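Side-chain contacts in peptidoglycan glycosyltransferase (Eggerthella lenta, PDB 4MNR), which belongs to the penicillin-binding proteins, pairing a domain of the beta-lactamase superfamily fold with a second domain of a dimerisation family: residues Gly304-Arg308 against Pro309-Ser313; Asp376-Leu379 against Gly380-Gln383; Met417-Glu421 against Asp422-Val426. All coordinates share one frame; numbering follows the deposited sequence.

Interaction 1. Residues Gly304-Arg308 against Pro309-Ser313; sequences GDTTR and PGRES
Two like-charged side chains, Arg308 and Arg311, cross at about a right angle on a surface loop, their guanidinium planes turned 78° apart. NE of Arg308 comes to 4.1 Å from CB of Arg311. A bend at chi3 (88°) turns the Arg308 guanidinium over the Pro309-Gly310 backbone, and Pro309 O covers one of its faces. Arg311, extended from CG to NE, passes Asp305 O with its CD at 3.6 Å and lays a guanidinium face against Gly304, whose CA is 3.9 Å from NH1. A water in the plane of that group accepts from NH1 and donates to Asp305 O, bridging the loop's two limbs. Arg311 NE gives a hydrogen bond to Ser313 O at 2.8 Å, while NH2 forms a salt bridge with Glu293; together these fix the group's rotation and probably offset its charge. Asp305 OD1 holds Thr307 twice: the hydroxyl meets its syn lone pair, and Thr307 N, 2.9 Å from OD1, comes from above the carboxylate plane. A weak bond from Arg311 N to Arg308 O (3.4 Å) spans a type II turn with glycine third, which shares Arg308 with the type I turn before it, Asp305-Arg308, itself opened by an Asx turn.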
ATOM      1  N   GLY A 304     -11.401  15.751   8.634  1.00 12.33           N
ATOM      2  CA  GLY A 304     -12.712  15.686   9.252  1.00 13.68           C
ATOM      3  C   GLY A 304     -12.621  15.571  10.756  1.00 15.44           C
ATOM      4  O   GLY A 304     -11.843  14.779  11.278  1.00 17.34           O
ATOM      5  N   ASP A 305     -13.400  16.390  11.457  1.00 17.48           N
ATOM      6  CA  ASP A 305     -13.318  16.430  12.917  1.00 18.38           C
ATOM      7  C   ASP A 305     -14.091  15.289  13.575  1.00 18.55           C
ATOM      8  O   ASP A 305     -15.307  15.368  13.750  1.00 23.56           O
ATOM      9  CB  ASP A 305     -13.809  17.777  13.445  1.00 20.79           C
ATOM     10  CG  ASP A 305     -13.778  17.855  14.960  1.00 25.78           C
ATOM     11  OD1 ASP A 305     -13.059  17.050  15.598  1.00 23.55           O
ATOM     12  OD2 ASP A 305     -14.474  18.733  15.511  1.00 27.62           O
ATOM     13  N   THR A 306     -13.376  14.237  13.960  1.00 19.14           N
ATOM     14  CA  THR A 306     -14.020  13.096  14.597  1.00 24.49           C
ATOM     15  C   THR A 306     -14.164  13.249  16.116  1.00 21.97           C
ATOM     16  O   THR A 306     -14.647  12.333  16.780  1.00 25.99           O
ATOM     17  CB  THR A 306     -13.298  11.782  14.261  1.00 28.85           C
ATOM     18  OG1 THR A 306     -11.913  11.901  14.603  1.00 33.80           O
ATOM     19  CG2 THR A 306     -13.422  11.473  12.772  1.00 30.97           C
ATOM     20  N   THR A 307     -13.767  14.400  16.661  1.00 20.85           N
ATOM     21  CA  THR A 307     -13.982  14.699  18.077  1.00 22.27           C
ATOM     22  C   THR A 307     -15.374  15.278  18.306  1.00 22.85           C
ATOM     23  O   THR A 307     -15.788  15.507  19.437  1.00 25.80           O
ATOM     24  CB  THR A 307     -12.949  15.720  18.634  1.00 22.92           C
ATOM     25  OG1 THR A 307     -13.226  17.034  18.123  1.00 27.77           O
ATOM     26  CG2 THR A 307     -11.532  15.319  18.251  1.00 23.70           C
ATOM     27  N   ARG A 308     -16.085  15.504  17.208  1.00 22.67           N
ATOM     28  CA  ARG A 308     -17.361  16.198  17.223  1.00 26.02           C
ATOM     29  C   ARG A 308     -18.471  15.173  17.398  1.00 21.13           C
ATOM     30  O   ARG A 308     -18.654  14.324  16.526  1.00 20.12           O
ATOM     31  CB  ARG A 308     -17.526  16.891  15.876  1.00 32.37           C
ATOM     32  CG  ARG A 308     -18.637  17.899  15.782  1.00 39.33           C
ATOM     33  CD  ARG A 308     -19.005  18.116  14.322  1.00 44.24           C
ATOM     34  NE  ARG A 308     -20.007  17.147  13.893  1.00 48.78           N
ATOM     35  CZ  ARG A 308     -21.309  17.409  13.859  1.00 49.91           C
ATOM     36  NH1 ARG A 308     -22.170  16.478  13.469  1.00 51.45           N
ATOM     37  NH2 ARG A 308     -21.743  18.615  14.211  1.00 46.14           N
ATOM     38  N   PRO A 309     -19.195  15.224  18.525  1.00 20.42           N
ATOM     39  CA  PRO A 309     -20.326  14.306  18.695  1.00 21.17           C
ATOM     40  C   PRO A 309     -21.325  14.456  17.555  1.00 24.17           C
ATOM     41  O   PRO A 309     -21.539  15.557  17.053  1.00 20.84           O
ATOM     42  CB  PRO A 309     -20.953  14.764  20.025  1.00 22.52           C
ATOM     43  CG  PRO A 309     -19.835  15.420  20.750  1.00 25.78           C
ATOM     44  CD  PRO A 309     -19.055  16.128  19.686  1.00 21.21           C
ATOM     45  N   GLY A 310     -21.912  13.346  17.129  1.00 22.98           N
ATOM     46  CA  GLY A 310     -22.918  13.391  16.089  1.00 23.37           C
ATOM     47  C   GLY A 310     -22.416  13.200  14.670  1.00 24.09           C
ATOM     48  O   GLY A 310     -23.226  13.094  13.749  1.00 26.56           O
ATOM     49  N   ARG A 311     -21.101  13.153  14.464  1.00 19.57           N
ATOM     50  CA  ARG A 311     -20.601  12.951  13.107  1.00 19.58           C
ATOM     51  C   ARG A 311     -20.875  11.519  12.645  1.00 22.96           C
ATOM     52  O   ARG A 311     -20.554  10.557  13.343  1.00 25.36           O
ATOM     53  CB  ARG A 311     -19.119  13.288  12.989  1.00 16.92           C
ATOM     54  CG  ARG A 311     -18.589  13.029  11.577  1.00 15.90           C
ATOM     55  CD  ARG A 311     -17.178  13.480  11.395  1.00 23.57           C
ATOM     56  NE  ARG A 311     -16.665  13.036  10.108  1.00 21.07           N
ATOM     57  CZ  ARG A 311     -16.382  13.840   9.091  1.00 19.80           C
ATOM     58  NH1 ARG A 311     -16.546  15.155   9.208  1.00 19.01           N
ATOM     59  NH2 ARG A 311     -15.908  13.322   7.962  1.00 17.25           N
ATOM     60  N   GLU A 312     -21.486  11.391  11.470  1.00 26.21           N
ATOM     61  CA  GLU A 312     -21.969  10.098  10.983  1.00 28.88           C
ATOM     62  C   GLU A 312     -20.913   9.276  10.259  1.00 25.61           C
ATOM     63  O   GLU A 312     -20.925   8.048  10.330  1.00 28.97           O
ATOM     64  CB  GLU A 312     -23.164  10.304  10.048  1.00 36.98           C
ATOM     65  CG  GLU A 312     -24.287  11.136  10.645  1.00 47.99           C
ATOM     66  CD  GLU A 312     -25.417  11.388   9.659  1.00 57.97           C
ATOM     67  OE1 GLU A 312     -25.190  11.240   8.438  1.00 62.78           O
ATOM     68  OE2 GLU A 312     -26.533  11.731  10.107  1.00 60.76           O
ATOM     69  N   SER A 313     -20.000   9.942   9.569  1.00 18.80           N
ATOM     70  CA  SER A 313     -19.055   9.223   8.714  1.00 18.19           C
ATOM     71  C   SER A 313     -17.605   9.436   9.167  1.00 15.59           C
ATOM     72  O   SER A 313     -17.323  10.362   9.919  1.00 17.36           O
ATOM     73  CB  SER A 313     -19.260   9.643   7.252  1.00 24.91           C
ATOM     74  OG  SER A 313     -18.721  10.927   6.996  1.00 26.36           O
TER
HETATM   75  O   HOH W   1     -17.105  16.704  11.895  1.00 29.30           O

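Interaction 2. Residues Asp376-Leu379 against Gly380-Gln383; sequences DVLL and GVVQ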
ATOM      1  N   ASP A 376       0.804   8.860 -17.878  1.00 10.47           N
ATOM      2  CA  ASP A 376       1.643   9.844 -18.562  1.00 11.03           C
ATOM      3  C   ASP A 376       1.983  11.044 -17.656  1.00 10.46           C
ATOM      4  O   ASP A 376       3.106  11.571 -17.691  1.00 11.32           O
ATOM      5  CB  ASP A 376       0.973  10.321 -19.850  1.00 14.18           C
ATOM      6  CG  ASP A 376       0.999   9.264 -20.959  1.00 23.72           C
ATOM      7  OD1 ASP A 376       1.763   8.276 -20.851  1.00 24.11           O
ATOM      8  OD2 ASP A 376       0.251   9.432 -21.951  1.00 26.69           O
ATOM      9  N   VAL A 377       1.017  11.486 -16.861  1.00 10.72           N
ATOM     10  CA  VAL A 377       1.279  12.574 -15.914  1.00  9.62           C
ATOM     11  C   VAL A 377       2.256  12.115 -14.827  1.00  9.48           C
ATOM     12  O   VAL A 377       3.154  12.860 -14.431  1.00 10.68           O
ATOM     13  CB  VAL A 377      -0.026  13.080 -15.260  1.00  9.13           C
ATOM     14  CG1 VAL A 377       0.280  14.115 -14.171  1.00 10.74           C
ATOM     15  CG2 VAL A 377      -0.932  13.679 -16.311  1.00 10.83           C
ATOM     16  N   LEU A 378       2.094  10.875 -14.364  1.00  9.99           N
ATOM     17  CA  LEU A 378       2.981  10.338 -13.329  1.00  9.55           C
ATOM     18  C   LEU A 378       4.411  10.087 -13.826  1.00  9.95           C
ATOM     19  O   LEU A 378       5.373  10.107 -13.043  1.00  9.57           O
ATOM     20  CB  LEU A 378       2.394   9.067 -12.713  1.00  8.94           C
ATOM     21  CG  LEU A 378       1.034   9.259 -12.036  1.00  9.45           C
ATOM     22  CD1 LEU A 378       0.602   7.980 -11.334  1.00 12.52           C
ATOM     23  CD2 LEU A 378       1.055  10.429 -11.052  1.00 10.89           C
ATOM     24  N   LEU A 379       4.569   9.857 -15.127  1.00 10.55           N
ATOM     25  CA  LEU A 379       5.906   9.785 -15.693  1.00  9.17           C
ATOM     26  C   LEU A 379       6.548  11.153 -15.522  1.00 12.12           C
ATOM     27  O   LEU A 379       7.730  11.267 -15.201  1.00 11.35           O
ATOM     28  CB  LEU A 379       5.847   9.377 -17.171  1.00  9.65           C
ATOM     29  CG  LEU A 379       7.180   9.251 -17.904  1.00 15.43           C
ATOM     30  CD1 LEU A 379       8.148   8.348 -17.144  1.00 16.90           C
ATOM     31  CD2 LEU A 379       6.933   8.707 -19.305  1.00 17.63           C
ATOM     32  N   GLY A 380       5.743  12.198 -15.709  1.00 12.48           N
ATOM     33  CA  GLY A 380       6.204  13.560 -15.533  1.00 13.08           C
ATOM     34  C   GLY A 380       6.650  13.883 -14.118  1.00 10.39           C
ATOM     35  O   GLY A 380       7.558  14.689 -13.917  1.00 11.75           O
ATOM     36  N   VAL A 381       5.993  13.273 -13.130  1.00  9.62           N
ATOM     37  CA  VAL A 381       6.367  13.477 -11.741  1.00 10.70           C
ATOM     38  C   VAL A 381       7.812  13.052 -11.531  1.00 11.83           C
ATOM     39  O   VAL A 381       8.595  13.747 -10.872  1.00 12.50           O
ATOM     40  CB  VAL A 381       5.454  12.666 -10.797  1.00  9.04           C
ATOM     41  CG1 VAL A 381       6.009  12.683  -9.379  1.00 12.46           C
ATOM     42  CG2 VAL A 381       4.034  13.234 -10.834  1.00 11.31           C
ATOM     43  N   VAL A 382       8.170  11.923 -12.131  1.00 10.13           N
ATOM     44  CA  VAL A 382       9.503  11.370 -11.949  1.00 10.93           C
ATOM     45  C   VAL A 382      10.542  12.064 -12.843  1.00 12.65           C
ATOM     46  O   VAL A 382      11.690  12.278 -12.439  1.00 14.08           O
ATOM     47  CB  VAL A 382       9.486   9.845 -12.166  1.00 11.08           C
ATOM     48  CG1 VAL A 382      10.913   9.280 -12.149  1.00 14.36           C
ATOM     49  CG2 VAL A 382       8.628   9.196 -11.093  1.00 11.27           C
ATOM     50  N   GLN A 383      10.134  12.452 -14.047  1.00 13.39           N
ATOM     51  CA  GLN A 383      11.054  13.134 -14.955  1.00 13.51           C
ATOM     52  C   GLN A 383      11.313  14.596 -14.603  1.00 15.98           C
ATOM     53  O   GLN A 383      12.449  15.083 -14.739  1.00 18.42           O
ATOM     54  CB  GLN A 383      10.550  13.024 -16.395  1.00 15.73           C
ATOM     55  CG  GLN A 383      10.535  11.599 -16.926  1.00 18.20           C
ATOM     56  CD  GLN A 383      10.116  11.530 -18.382  1.00 24.77           C
ATOM     57  OE1 GLN A 383       9.387  12.390 -18.870  1.00 24.06           O
ATOM     58  NE2 GLN A 383      10.586  10.505 -19.085  1.00 24.43           N
TER
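Asp376-Leu379 and Gly380-Gln383 are successive turns of the alpha helix 368-384, and weak and sound i to i+4 backbone bonds take turns along them. Gly380 N makes a weak bond to Asp376 O, Val381 N a sound one to Val377 O at 3.2 Å, Val382 N a weak one to Leu378 O, and Gln383 N a sound one to Leu379 O at 2.9 Å. Val381 N and Val382 N also lean weakly on the carbonyls three residues back, so Leu378 O and Leu379 O are each shared by two amides.

On the buried flank of the helix, Leu378 and Val381 lie side by side and point the same way, with CD2 of Leu378 4.1 Å from CG2 of Val381. That CG2 is also 3.7 Å from Val377 O, because Val381 keeps it beside its own backbone N. Val377 and Val381 both rest on Thr237 of helix 233-239, and Leu378 packs on Ile189 of helix 188-197 and on Ala398 and Lys400 of strand 398-406. The helix thus packs against two other helices and a border strand of the five-stranded antiparallel sheet in the domain of the beta-lactamase clan.

Toward solvent, Gln383 meets Leu379 one turn back, which itself touches Asp396 and Ala420. Gln383 CG, anti to the carbonyl carbon (chi1 -65°), passes Leu379 O at 3.3 Å, and the extended chain then brings the amide back over the leucine. There the amide is broadside: Leu379 CG is 3.7 Å from Gln383 CD, and the two ends of the amide are almost as near, NE2 at 3.8 Å and OE1 at 4.0 Å from that same CG.

Interaction 3. Residues Met417-Glu421 against Asp422-Val426; sequences MAPAE and DPRVV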
HETATM    1  N   MSE A 417       5.486   2.681 -10.448  1.00  9.58           N
HETATM    2  CA  MSE A 417       5.359   1.523 -11.323  1.00  8.19           C
HETATM    3  C   MSE A 417       6.422   1.600 -12.395  1.00 10.86           C
HETATM    4  O   MSE A 417       6.877   2.692 -12.769  1.00 10.91           O
HETATM    5  CB  MSE A 417       3.980   1.519 -11.983  1.00 11.92           C
HETATM    6  CG  MSE A 417       3.739   2.757 -12.824  1.00 13.05           C
HETATM    7 SE   MSE A 417       1.860   3.157 -13.150  0.59 15.08          SE
HETATM    8  CE  MSE A 417       1.406   3.664 -11.323  1.00 28.45           C
ATOM      9  N   ALA A 418       6.829   0.435 -12.887  1.00  7.92           N
ATOM     10  CA  ALA A 418       7.848   0.351 -13.923  1.00  8.05           C
ATOM     11  C   ALA A 418       7.722  -0.959 -14.704  1.00  8.88           C
ATOM     12  O   ALA A 418       7.248  -1.948 -14.153  1.00 10.98           O
ATOM     13  CB  ALA A 418       9.242   0.434 -13.295  1.00  9.61           C
ATOM     14  N   PRO A 419       8.086  -0.961 -16.004  1.00 12.29           N
ATOM     15  CA  PRO A 419       8.377   0.199 -16.857  1.00 13.18           C
ATOM     16  C   PRO A 419       7.093   0.995 -17.076  1.00 20.47           C
ATOM     17  O   PRO A 419       6.012   0.410 -17.149  1.00 21.05           O
ATOM     18  CB  PRO A 419       8.841  -0.437 -18.185  1.00 14.74           C
ATOM     19  CG  PRO A 419       9.248  -1.832 -17.817  1.00 16.68           C
ATOM     20  CD  PRO A 419       8.302  -2.229 -16.725  1.00 13.25           C
ATOM     21  N   ALA A 420       7.211   2.311 -17.172  1.00 13.69           N
ATOM     22  CA  ALA A 420       6.040   3.183 -17.260  1.00 15.86           C
ATOM     23  C   ALA A 420       5.041   2.827 -18.373  1.00 18.70           C
ATOM     24  O   ALA A 420       3.839   2.883 -18.155  1.00 18.04           O
ATOM     25  CB  ALA A 420       6.476   4.634 -17.377  1.00 16.00           C
ATOM     26  N   GLU A 421       5.516   2.450 -19.559  1.00 16.75           N
ATOM     27  CA  GLU A 421       4.589   2.242 -20.678  1.00 19.21           C
ATOM     28  C   GLU A 421       3.683   1.011 -20.521  1.00 25.18           C
ATOM     29  O   GLU A 421       2.533   1.024 -20.963  1.00 30.81           O
ATOM     30  CB  GLU A 421       5.333   2.213 -22.022  1.00 22.94           C
ATOM     31  CG  GLU A 421       4.416   2.124 -23.237  1.00 34.12           C
ATOM     32  CD  GLU A 421       3.379   3.249 -23.306  1.00 42.81           C
ATOM     33  OE1 GLU A 421       2.292   3.015 -23.879  1.00 50.97           O
ATOM     34  OE2 GLU A 421       3.650   4.367 -22.808  1.00 38.46           O
ATOM     35  N   ASP A 422       4.200  -0.037 -19.883  1.00 19.97           N
ATOM     36  CA  ASP A 422       3.448  -1.270 -19.654  1.00 19.47           C
ATOM     37  C   ASP A 422       4.017  -1.935 -18.405  1.00 16.47           C
ATOM     38  O   ASP A 422       4.860  -2.835 -18.490  1.00 17.03           O
ATOM     39  CB  ASP A 422       3.573  -2.202 -20.869  1.00 26.97           C
ATOM     40  CG  ASP A 422       2.819  -3.513 -20.694  1.00 37.09           C
ATOM     41  OD1 ASP A 422       3.132  -4.469 -21.436  1.00 38.59           O
ATOM     42  OD2 ASP A 422       1.924  -3.599 -19.822  1.00 31.47           O
ATOM     43  N   PRO A 423       3.585  -1.475 -17.225  1.00 15.23           N
ATOM     44  CA  PRO A 423       4.293  -1.860 -16.000  1.00 12.78           C
ATOM     45  C   PRO A 423       4.246  -3.337 -15.641  1.00 12.85           C
ATOM     46  O   PRO A 423       3.240  -4.009 -15.889  1.00 16.10           O
ATOM     47  CB  PRO A 423       3.594  -1.029 -14.914  1.00 14.72           C
ATOM     48  CG  PRO A 423       3.059   0.160 -15.667  1.00 14.63           C
ATOM     49  CD  PRO A 423       2.631  -0.372 -16.996  1.00 14.58           C
ATOM     50  N   ARG A 424       5.346  -3.822 -15.068  1.00 12.92           N
ATOM     51  CA  ARG A 424       5.457  -5.198 -14.604  1.00 14.86           C
ATOM     52  C   ARG A 424       5.500  -5.262 -13.090  1.00 11.17           C
ATOM     53  O   ARG A 424       5.425  -6.350 -12.501  1.00 16.09           O
ATOM     54  CB  ARG A 424       6.731  -5.838 -15.165  1.00 16.23           C
ATOM     55  CG  ARG A 424       6.763  -5.953 -16.682  1.00 23.73           C
ATOM     56  CD  ARG A 424       5.746  -6.964 -17.154  1.00 30.68           C
ATOM     57  NE  ARG A 424       5.712  -7.055 -18.611  1.00 44.30           N
ATOM     58  CZ  ARG A 424       4.784  -6.484 -19.370  1.00 50.34           C
ATOM     59  NH1 ARG A 424       3.806  -5.784 -18.807  1.00 53.21           N
ATOM     60  NH2 ARG A 424       4.830  -6.617 -20.691  1.00 54.32           N
ATOM     61  N   VAL A 425       5.620  -4.098 -12.448  1.00 10.11           N
ATOM     62  CA  VAL A 425       5.698  -4.037 -10.996  1.00 10.37           C
ATOM     63  C   VAL A 425       5.151  -2.707 -10.497  1.00 10.53           C
ATOM     64  O   VAL A 425       5.315  -1.684 -11.157  1.00  9.68           O
ATOM     65  CB  VAL A 425       7.154  -4.232 -10.494  1.00 15.56           C
ATOM     66  CG1 VAL A 425       8.074  -3.160 -11.032  1.00 18.83           C
ATOM     67  CG2 VAL A 425       7.201  -4.240  -8.990  1.00 17.43           C
ATOM     68  N   VAL A 426       4.462  -2.746  -9.358  1.00  7.88           N
ATOM     69  CA  VAL A 426       4.003  -1.557  -8.652  1.00  7.55           C
ATOM     70  C   VAL A 426       4.546  -1.612  -7.228  1.00  9.14           C
ATOM     71  O   VAL A 426       4.544  -2.667  -6.603  1.00  9.67           O
ATOM     72  CB  VAL A 426       2.437  -1.478  -8.633  1.00  8.84           C
ATOM     73  CG1 VAL A 426       1.925  -0.436  -7.614  1.00 10.46           C
ATOM     74  CG2 VAL A 426       1.920  -1.163 -10.021  1.00 12.81           C
TER
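The ring of Pro423 has the carbonyl oxygen of Pro419 set over one of its faces, 3.1 Å from Pro423 CA in a CA-H...O contact and 3.3 Å from Pro423 CG. Met417, modelled as selenomethionine, lies alongside the same ring and points the same way, its CB 3.9 Å from Pro423 CB and its SE somewhat beyond, near Pro423 CG. The second pair of flat groups is the guanidinium of Arg424 and the carboxylate of Asp422. Arg424 NH2 meets Asp422 OD1 at 2.8 Å from well above the carboxylate plane, 54° out of it, whereas OD1 lies only 18° from the guanidinium plane; NH1 adds weaker bonds to OD2 and to Pro423 O. The salt bridge closes over the exposed side of the turn.

This turn joins strands 409-418 and 425-431 as a beta hairpin, and a classic beta bulge marks where the second strand starts: Arg424 and Val425 both face Ala418. Ala418 O accepts from Arg424 N at 2.8 Å and from Val425 N at 3.2 Å, the latter nearly in line with the carbonyl. In return Ala418 N donates to Val425 O at 3.1 Å, after which Met417 and Val426 form a non-hydrogen-bonded antiparallel pair. A cis peptide bond precedes Pro419 just as the first strand ends.

The two faces of the hairpin are covered by different helices. Met417, Pro423 and Val426 pack on Ala332 of helix 321-332, Met417 and Pro423 also on Arg375 of helix 368-384, while Ala418 and Val425 meet helix 438-453 through Leu451, Leu447 and Ala450. Val425 holds CG1 between its backbone N and carbonyl carbon (chi1 60°), which brings that methyl to 3.4 Å from Ala418 O, which already accepts two N-H groups.

Interactions 2 and 3 belong to one buried region, their centres about 12 Å apart, and they touch where Leu379 CD1 packs against Ala420 CB at 4.1 Å: helix 368-384 meets the hairpin turn there, and Arg375 of the same helix also lies against Met417 and Pro423. Interaction 1 stands apart on the surface, its centre about 40 Å from that of interaction 3 and across the chain's centre from it. Chemistry follows place. The loop 304-313 depends on charged side chains, a water and turn bonds, whereas interactions 2 and 3 rely on backbone hydrogen bonds of helix and sheet, and on apolar packing, with polar groups such as Gln383 and the Asp422-Arg424 pair kept to their exposed sides.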